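Local coordinates for protein carbamate kinase (Aeropyrum pernix, PDB 2E9Y) that probably acts as a carbamate kinase, transferring a phosphoryl group between ATP and carbamate, at residues 189-201 and 210-223. Numbering follows the deposited sequence.
Sequences VVALGGGGVPVVE and VEAVVDKDLASSLL
Pro-198 packs its ring along the chain before helix 216-226. Its CG touches Val-214 CG2 at 3.9 Å and also meets Ala-212 CB, while its CB meets Val-210 CG2. One backbone bond joins this end: Val-210 N donates to Pro-198 O at 3.0 Å, with the donor tilted 32° from the carbonyl plane. Val-210 and Val-200 cross at about a right angle, CG1 of the first against CG2 of the second. In Val-214, CG1 is anti to the backbone N (chi1 175°). This leaves CG2, beside that N, facing the proline, and CG1 close to Gly-195 O. That oxygen also meets Ala-219 CB and is buried with no hydrogen-bonding partner in the model. A water accepts from Val-214 N and donates to Gly-194 O and Gly-196 O. Gly-195 CA points a C-H almost straight at Val-214 O (CA to O 3.5 Å). Leu-192 reaches the first two turns through CD2, against Ala-219 CB (3.8 Å) and Leu-223 CB. Asp-215 caps the helix, OD1 accepting from Leu-218 N at 2.9 Å. Asp-217 OD2 pairs with Lys-278. A glycine-rich loop after parallel strand 188-191, packed against a capped helix N-terminus, fits the amino acid kinase fold, where such loops probably border the active-site cleft.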
loop_
_atom_site.group_PDB
_atom_site.type_symbol
_atom_site.label_atom_id
_atom_site.label_comp_id
_atom_site.label_asym_id
_atom_site.label_seq_id
_atom_site.Cartn_x
_atom_site.Cartn_y
_atom_site.Cartn_z
ATOM N N VAL A 189 14.645 3.706 -2.794
ATOM C CA VAL A 189 13.252 3.577 -3.211
ATOM C C VAL A 189 12.826 2.124 -3.038
ATOM O O VAL A 189 13.551 1.219 -3.444
ATOM C CB VAL A 189 13.079 3.954 -4.705
ATOM C CG1 VAL A 189 11.648 3.679 -5.159
ATOM C CG2 VAL A 189 13.435 5.423 -4.922
ATOM N N VAL A 190 11.662 1.904 -2.430
ATOM C CA VAL A 190 11.152 0.547 -2.240
ATOM C C VAL A 190 10.078 0.319 -3.299
ATOM O O VAL A 190 9.165 1.129 -3.440
ATOM C CB VAL A 190 10.522 0.361 -0.837
ATOM C CG1 VAL A 190 9.912 -1.038 -0.714
ATOM C CG2 VAL A 190 11.579 0.560 0.233
ATOM N N ALA A 191 10.197 -0.767 -4.053
ATOM C CA ALA A 191 9.215 -1.038 -5.093
ATOM C C ALA A 191 9.125 -2.510 -5.459
ATOM O O ALA A 191 9.899 -3.337 -4.977
ATOM C CB ALA A 191 9.544 -0.210 -6.345
ATOM N N LEU A 192 8.159 -2.819 -6.316
ATOM C CA LEU A 192 7.939 -4.170 -6.802
ATOM C C LEU A 192 7.832 -5.183 -5.665
ATOM O O LEU A 192 8.336 -6.297 -5.765
ATOM C CB LEU A 192 9.082 -4.548 -7.760
ATOM C CG LEU A 192 8.766 -5.455 -8.953
ATOM C CD1 LEU A 192 7.519 -4.957 -9.660
ATOM C CD2 LEU A 192 9.950 -5.470 -9.912
ATOM N N GLY A 193 7.151 -4.799 -4.589
ATOM C CA GLY A 193 7.005 -5.699 -3.464
ATOM C C GLY A 193 6.284 -6.982 -3.842
ATOM O O GLY A 193 5.257 -6.948 -4.517
ATOM N N GLY A 194 6.825 -8.113 -3.404
ATOM C CA GLY A 194 6.204 -9.409 -3.667
ATOM C C GLY A 194 6.288 -9.814 -5.145
ATOM O O GLY A 194 5.667 -10.767 -5.598
ATOM N N GLY A 195 7.062 -9.034 -5.920
ATOM C CA GLY A 195 7.190 -9.347 -7.343
ATOM C C GLY A 195 6.238 -8.503 -8.199
ATOM O O GLY A 195 6.234 -8.554 -9.421
ATOM N N GLY A 196 5.379 -7.735 -7.502
ATOM C CA GLY A 196 4.470 -6.840 -8.210
ATOM C C GLY A 196 3.045 -7.406 -8.301
ATOM O O GLY A 196 2.816 -8.603 -8.185
ATOM N N VAL A 197 2.080 -6.486 -8.499
ATOM C CA VAL A 197 0.703 -6.890 -8.790
ATOM C C VAL A 197 0.517 -7.238 -10.279
ATOM O O VAL A 197 0.663 -6.400 -11.165
ATOM C CB VAL A 197 -0.196 -5.711 -8.412
ATOM C CG1 VAL A 197 -1.655 -6.022 -8.742
ATOM C CG2 VAL A 197 -0.066 -5.416 -6.931
ATOM N N PRO A 198 0.213 -8.519 -10.587
ATOM C CA PRO A 198 0.040 -8.946 -11.964
ATOM C C PRO A 198 -1.208 -8.400 -12.603
ATOM O O PRO A 198 -2.313 -8.489 -12.088
ATOM C CB PRO A 198 -0.094 -10.459 -12.003
ATOM C CG PRO A 198 0.200 -10.983 -10.617
ATOM C CD PRO A 198 0.048 -9.671 -9.708
ATOM N N VAL A 199 -0.977 -7.859 -13.785
ATOM C CA VAL A 199 -2.077 -7.496 -14.629
ATOM C C VAL A 199 -1.834 -8.018 -16.035
ATOM O O VAL A 199 -0.718 -8.359 -16.422
ATOM C CB VAL A 199 -2.131 -5.973 -14.651
ATOM C CG1 VAL A 199 -2.391 -5.450 -13.240
ATOM C CG2 VAL A 199 -0.802 -5.423 -15.142
ATOM N N VAL A 200 -2.948 -8.166 -16.780
ATOM C CA VAL A 200 -2.848 -8.563 -18.193
ATOM C C VAL A 200 -3.509 -7.517 -19.072
ATOM O O VAL A 200 -4.403 -6.792 -18.656
ATOM C CB VAL A 200 -3.561 -9.917 -18.368
ATOM C CG1 VAL A 200 -2.838 -11.012 -17.578
ATOM C CG2 VAL A 200 -4.997 -9.818 -17.894
ATOM N N GLU A 201 -3.008 -7.391 -20.319
ATOM C CA GLU A 201 -3.685 -6.479 -21.227
ATOM C C GLU A 201 -4.888 -7.151 -21.885
ATOM O O GLU A 201 -4.790 -8.218 -22.477
ATOM C CB GLU A 201 -2.684 -6.039 -22.296
ATOM C CG GLU A 201 -1.245 -6.032 -21.780
ATOM C CD GLU A 201 -0.295 -6.212 -22.943
ATOM O OE1 GLU A 201 0.025 -5.229 -23.596
ATOM O OE2 GLU A 201 0.117 -7.344 -23.188
ATOM N N VAL A 210 -4.972 -9.771 -12.174
ATOM C CA VAL A 210 -5.303 -11.195 -12.184
ATOM C C VAL A 210 -4.789 -11.869 -10.915
ATOM O O VAL A 210 -3.840 -11.389 -10.290
ATOM C CB VAL A 210 -4.700 -11.925 -13.411
ATOM C CG1 VAL A 210 -5.346 -11.412 -14.682
ATOM C CG2 VAL A 210 -3.192 -11.727 -13.459
ATOM N N GLU A 211 -5.426 -12.967 -10.519
ATOM C CA GLU A 211 -4.980 -13.675 -9.328
ATOM C C GLU A 211 -3.836 -14.594 -9.701
ATOM O O GLU A 211 -4.033 -15.671 -10.262
ATOM C CB GLU A 211 -6.123 -14.470 -8.695
ATOM C CG GLU A 211 -7.072 -13.611 -7.871
ATOM C CD GLU A 211 -7.968 -14.439 -6.979
ATOM O OE1 GLU A 211 -8.836 -15.161 -7.517
ATOM O OE2 GLU A 211 -7.799 -14.378 -5.742
ATOM N N ALA A 212 -2.629 -14.136 -9.403
ATOM C CA ALA A 212 -1.420 -14.886 -9.696
ATOM C C ALA A 212 -0.295 -14.226 -8.925
ATOM O O ALA A 212 -0.472 -13.143 -8.359
ATOM C CB ALA A 212 -1.125 -14.834 -11.195
ATOM N N VAL A 213 0.854 -14.883 -8.881
ATOM C CA VAL A 213 2.011 -14.309 -8.215
ATOM C C VAL A 213 3.131 -14.250 -9.244
ATOM O O VAL A 213 3.125 -14.995 -10.225
ATOM C CB VAL A 213 2.459 -15.146 -6.998
ATOM C CG1 VAL A 213 1.367 -15.137 -5.941
ATOM C CG2 VAL A 213 2.782 -16.569 -7.422
ATOM N N VAL A 214 4.071 -13.339 -9.039
ATOM C CA VAL A 214 5.200 -13.202 -9.952
ATOM C C VAL A 214 6.470 -13.348 -9.126
ATOM O O VAL A 214 6.575 -12.766 -8.048
ATOM C CB VAL A 214 5.173 -11.823 -10.648
ATOM C CG1 VAL A 214 6.414 -11.633 -11.508
ATOM C CG2 VAL A 214 3.911 -11.706 -11.489
ATOM N N ASP A 215 7.419 -14.142 -9.620
ATOM C CA ASP A 215 8.678 -14.352 -8.912
ATOM C C ASP A 215 9.364 -13.000 -8.710
ATOM O O ASP A 215 9.603 -12.262 -9.673
ATOM C CB ASP A 215 9.589 -15.278 -9.720
ATOM C CG ASP A 215 10.854 -15.634 -8.980
ATOM O OD1 ASP A 215 11.807 -14.828 -9.012
ATOM O OD2 ASP A 215 10.893 -16.717 -8.359
ATOM N N LYS A 216 9.695 -12.678 -7.465
ATOM C CA LYS A 216 10.315 -11.391 -7.170
ATOM C C LYS A 216 11.698 -11.210 -7.784
ATOM O O LYS A 216 12.110 -10.088 -8.072
ATOM C CB LYS A 216 10.390 -11.174 -5.655
ATOM C CG LYS A 216 11.269 -12.158 -4.898
ATOM C CD LYS A 216 12.687 -11.640 -4.765
ATOM C CE LYS A 216 13.480 -12.465 -3.761
ATOM N NZ LYS A 216 14.846 -11.917 -3.571
ATOM N N ASP A 217 12.420 -12.303 -7.982
ATOM C CA ASP A 217 13.752 -12.195 -8.565
ATOM C C ASP A 217 13.670 -11.968 -10.071
ATOM O O ASP A 217 14.372 -11.107 -10.611
ATOM C CB ASP A 217 14.572 -13.441 -8.229
ATOM C CG ASP A 217 14.862 -13.543 -6.743
ATOM O OD1 ASP A 217 15.346 -12.541 -6.177
ATOM O OD2 ASP A 217 14.603 -14.607 -6.142
ATOM N N LEU A 218 12.811 -12.723 -10.748
ATOM C CA LEU A 218 12.644 -12.548 -12.189
ATOM C C LEU A 218 12.143 -11.132 -12.457
ATOM O O LEU A 218 12.602 -10.462 -13.385
ATOM C CB LEU A 218 11.637 -13.565 -12.740
ATOM C CG LEU A 218 12.034 -15.037 -12.590
ATOM C CD1 LEU A 218 11.018 -15.916 -13.307
ATOM C CD2 LEU A 218 13.433 -15.246 -13.169
ATOM N N ALA A 219 11.199 -10.677 -11.637
ATOM C CA ALA A 219 10.644 -9.337 -11.789
ATOM C C ALA A 219 11.694 -8.258 -11.530
ATOM O O ALA A 219 11.755 -7.268 -12.257
ATOM C CB ALA A 219 9.453 -9.142 -10.840
ATOM N N SER A 220 12.511 -8.448 -10.496
ATOM C CA SER A 220 13.561 -7.485 -10.155
ATOM C C SER A 220 14.585 -7.385 -11.276
ATOM O O SER A 220 15.110 -6.306 -11.560
ATOM C CB SER A 220 14.266 -7.892 -8.857
ATOM O OG SER A 220 13.382 -7.809 -7.751
ATOM N N SER A 221 14.874 -8.517 -11.909
ATOM C CA SER A 221 15.825 -8.539 -13.014
ATOM C C SER A 221 15.263 -7.698 -14.156
ATOM O O SER A 221 15.958 -6.858 -14.735
ATOM C CB SER A 221 16.056 -9.976 -13.487
ATOM O OG SER A 221 17.040 -10.026 -14.508
ATOM N N LEU A 222 13.996 -7.931 -14.484
ATOM C CA LEU A 222 13.346 -7.178 -15.545
ATOM C C LEU A 222 13.347 -5.687 -15.220
ATOM O O LEU A 222 13.579 -4.858 -16.099
ATOM C CB LEU A 222 11.909 -7.672 -15.744
ATOM C CG LEU A 222 11.073 -6.931 -16.791
ATOM C CD1 LEU A 222 11.742 -7.007 -18.156
ATOM C CD2 LEU A 222 9.683 -7.549 -16.839
ATOM N N LEU A 223 13.085 -5.342 -13.960
ATOM C CA LEU A 223 13.073 -3.937 -13.551
ATOM C C LEU A 223 14.449 -3.306 -13.757
ATOM O O LEU A 223 14.557 -2.189 -14.257
ATOM C CB LEU A 223 12.686 -3.794 -12.073
ATOM C CG LEU A 223 12.668 -2.354 -11.536
ATOM C CD1 LEU A 223 11.668 -1.517 -12.327
ATOM C CD2 LEU A 223 12.294 -2.352 -10.054
HETATM O O HOH W 1 3.443 -11.273 -7.165
#